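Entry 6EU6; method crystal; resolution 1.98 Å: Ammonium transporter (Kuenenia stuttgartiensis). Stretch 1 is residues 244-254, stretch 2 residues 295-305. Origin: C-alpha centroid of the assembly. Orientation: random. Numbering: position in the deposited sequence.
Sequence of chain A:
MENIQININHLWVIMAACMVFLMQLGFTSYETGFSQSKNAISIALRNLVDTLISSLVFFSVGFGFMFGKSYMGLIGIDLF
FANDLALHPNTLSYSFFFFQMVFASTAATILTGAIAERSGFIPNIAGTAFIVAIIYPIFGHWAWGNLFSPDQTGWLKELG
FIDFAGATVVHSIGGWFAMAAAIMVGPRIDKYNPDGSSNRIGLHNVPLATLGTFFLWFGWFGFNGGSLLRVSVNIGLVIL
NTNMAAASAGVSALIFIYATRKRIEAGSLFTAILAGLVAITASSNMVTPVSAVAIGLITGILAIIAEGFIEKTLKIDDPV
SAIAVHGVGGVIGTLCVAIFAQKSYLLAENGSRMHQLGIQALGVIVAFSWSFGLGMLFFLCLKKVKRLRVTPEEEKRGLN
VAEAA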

# COMPACT_ATOMS: atom_id res chain seq x y z
N MET A 244 -14.08 12.35 -4.95
CA MET A 244 -14.98 13.40 -4.55
C MET A 244 -16.18 12.85 -3.79
O MET A 244 -16.68 13.53 -2.90
CB MET A 244 -15.45 14.27 -5.76
CG MET A 244 -14.33 14.93 -6.51
SD MET A 244 -13.29 15.91 -5.44
CE MET A 244 -14.44 17.10 -4.73
N ALA A 245 -16.68 11.66 -4.15
CA ALA A 245 -17.81 11.08 -3.42
C ALA A 245 -17.37 10.80 -1.97
O ALA A 245 -18.13 11.12 -1.05
CB ALA A 245 -18.39 9.80 -4.06
N ALA A 246 -16.19 10.19 -1.77
CA ALA A 246 -15.67 9.91 -0.43
C ALA A 246 -15.52 11.21 0.38
O ALA A 246 -15.95 11.31 1.56
CB ALA A 246 -14.35 9.19 -0.48
N ALA A 247 -14.92 12.20 -0.25
CA ALA A 247 -14.62 13.42 0.49
C ALA A 247 -15.94 14.14 0.87
O ALA A 247 -16.11 14.57 2.00
CB ALA A 247 -13.80 14.32 -0.37
N SER A 248 -16.89 14.19 -0.04
CA SER A 248 -18.18 14.84 0.25
C SER A 248 -18.94 14.06 1.27
O SER A 248 -19.59 14.65 2.10
CB SER A 248 -19.06 15.04 -1.02
OG SER A 248 -18.17 15.51 -2.03
N ALA A 249 -18.92 12.72 1.17
CA ALA A 249 -19.55 11.92 2.18
C ALA A 249 -19.00 12.20 3.58
O ALA A 249 -19.78 12.36 4.55
CB ALA A 249 -19.56 10.42 1.84
N GLY A 250 -17.67 12.34 3.67
CA GLY A 250 -17.09 12.64 4.94
C GLY A 250 -17.48 14.03 5.47
O GLY A 250 -17.71 14.19 6.68
N VAL A 251 -17.50 15.03 4.60
CA VAL A 251 -17.74 16.41 5.06
C VAL A 251 -19.22 16.52 5.49
O VAL A 251 -19.51 17.18 6.49
CB VAL A 251 -17.32 17.45 4.00
CG1 VAL A 251 -17.82 18.86 4.36
CG2 VAL A 251 -15.75 17.49 3.87
N SER A 252 -20.12 15.88 4.74
CA SER A 252 -21.55 15.90 5.06
C SER A 252 -21.71 15.25 6.40
O SER A 252 -22.44 15.74 7.23
CB SER A 252 -22.37 15.19 3.99
OG SER A 252 -22.00 15.84 2.78
N ALA A 253 -21.00 14.15 6.61
CA ALA A 253 -21.04 13.49 7.90
C ALA A 253 -20.51 14.34 9.04
O ALA A 253 -21.10 14.31 10.13
CB ALA A 253 -20.28 12.16 7.84
N LEU A 254 -19.41 15.06 8.85
CA LEU A 254 -18.88 15.89 9.90
C LEU A 254 -19.95 16.89 10.27
O LEU A 254 -20.17 17.11 11.45
CB LEU A 254 -17.63 16.67 9.52
CG LEU A 254 -16.34 15.85 9.34
CD1 LEU A 254 -15.28 16.78 8.75
CD2 LEU A 254 -16.01 15.20 10.70
N ILE A 295 -23.95 12.87 -4.71
CA ILE A 295 -24.14 11.44 -4.31
C ILE A 295 -23.46 11.16 -2.95
O ILE A 295 -24.04 10.52 -2.09
CB ILE A 295 -23.64 10.46 -5.37
CG1 ILE A 295 -24.51 10.62 -6.66
CG2 ILE A 295 -23.69 8.98 -4.86
CD1 ILE A 295 -23.89 10.03 -7.92
N GLY A 296 -22.25 11.69 -2.75
CA GLY A 296 -21.53 11.55 -1.50
C GLY A 296 -22.26 12.17 -0.32
O GLY A 296 -22.38 11.55 0.74
N LEU A 297 -22.72 13.39 -0.50
CA LEU A 297 -23.45 14.14 0.52
C LEU A 297 -24.71 13.40 0.95
O LEU A 297 -24.93 13.11 2.13
CB LEU A 297 -23.77 15.48 -0.03
CG LEU A 297 -24.69 16.43 0.73
CD1 LEU A 297 -24.56 17.79 0.04
CD2 LEU A 297 -26.15 15.98 0.79
N ILE A 298 -25.50 13.01 -0.01
CA ILE A 298 -26.72 12.30 0.26
C ILE A 298 -26.46 10.92 0.92
O ILE A 298 -27.10 10.54 1.90
CB ILE A 298 -27.45 12.05 -1.05
CG1 ILE A 298 -28.00 13.34 -1.62
CG2 ILE A 298 -28.61 11.04 -0.84
CD1 ILE A 298 -28.39 13.17 -3.11
N THR A 299 -25.46 10.19 0.38
CA THR A 299 -25.16 8.87 0.91
C THR A 299 -24.58 8.94 2.31
O THR A 299 -24.93 8.13 3.17
CB THR A 299 -24.19 8.09 0.00
OG1 THR A 299 -24.69 8.08 -1.34
CG2 THR A 299 -23.90 6.63 0.55
N GLY A 300 -23.72 9.89 2.55
CA GLY A 300 -23.13 10.04 3.85
C GLY A 300 -24.16 10.15 5.01
O GLY A 300 -24.10 9.44 6.01
N ILE A 301 -25.07 11.09 4.89
CA ILE A 301 -26.16 11.27 5.84
C ILE A 301 -27.08 10.04 5.87
O ILE A 301 -27.40 9.56 6.94
CB ILE A 301 -26.94 12.55 5.45
CG1 ILE A 301 -26.03 13.76 5.72
CG2 ILE A 301 -28.23 12.71 6.21
CD1 ILE A 301 -26.44 14.95 4.92
N LEU A 302 -27.54 9.55 4.73
CA LEU A 302 -28.50 8.46 4.76
C LEU A 302 -27.87 7.21 5.37
O LEU A 302 -28.57 6.38 6.03
CB LEU A 302 -29.04 8.12 3.40
CG LEU A 302 -29.91 9.21 2.75
CD1 LEU A 302 -30.40 8.75 1.38
CD2 LEU A 302 -31.11 9.40 3.63
N ALA A 303 -26.57 7.04 5.17
CA ALA A 303 -25.92 5.83 5.68
C ALA A 303 -25.82 5.86 7.22
O ALA A 303 -25.95 4.83 7.89
CB ALA A 303 -24.55 5.64 5.06
N ILE A 304 -25.60 7.05 7.78
CA ILE A 304 -25.51 7.22 9.20
C ILE A 304 -26.92 7.03 9.82
O ILE A 304 -27.00 6.42 10.89
CB ILE A 304 -24.98 8.63 9.55
CG1 ILE A 304 -23.50 8.71 9.19
CG2 ILE A 304 -25.18 8.95 11.03
CD1 ILE A 304 -22.98 10.14 9.27
N ILE A 305 -27.97 7.49 9.11
CA ILE A 305 -29.32 7.31 9.62
C ILE A 305 -29.59 5.81 9.65
O ILE A 305 -30.08 5.24 10.64
CB ILE A 305 -30.33 8.06 8.77
CG1 ILE A 305 -30.15 9.57 9.04
CG2 ILE A 305 -31.78 7.60 9.07
CD1 ILE A 305 -30.78 10.48 8.00

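The two helical segments pack at an unusually short distance, their axes approaching to 6.9 Å and crossing at -47°. The closest backbone register is at Ala249 and Gly296, whose CA atoms lie 4.2 Å apart. No hydrogen bond links the segments; the contact rests on backbone proximity, weak CA-H...O interactions and van der Waals packing, burying 357 Å² in total.

Two CA-H...O contacts mark the point of closest packing, and they run in both directions. Gly296 CA lies 3.5 Å from Ala245 O, while Gly296 O lies 3.2 Å from Ala249 CA. Glycine makes this possible: a CB modelled on Gly296 would sit only 2.3 Å from Ala245 O, and one on Gly300 would sit 2.8 Å from Ala249 O, both clashes. One helical turn beyond Gly296, the bare backbone of Gly300 likewise leaves room for the methyl of Ala249, with Ala249 CB 4.1 Å from Gly300 CA.

The serines present small polar side chains without leaving their hydroxyls unpaired. Both Ser248 and Ser252 point toward the second helix, yet in the m rotamer each hydroxyl turns back to its own helix: Ser248 OG donates to Met244 O (2.6 Å) and Ser252 OG to Ser248 O (2.8 Å). So satisfied, Ser252 can pack against an apolar neighbour, its OG 3.2 Å from Leu297 CA and 3.3 Å from Leu297 CB.

Apolar side chains extend the contact toward the C-terminal ends of the segments, where the helices diverge and longer side chains bridge the gap. Ile304 points toward the first helix and brings its CD1 within 3.7 Å of Ala253 CB. Ile301 starts out sideways, but its end comes nearer, placing CD1 4.2 Å from Ser252 CB.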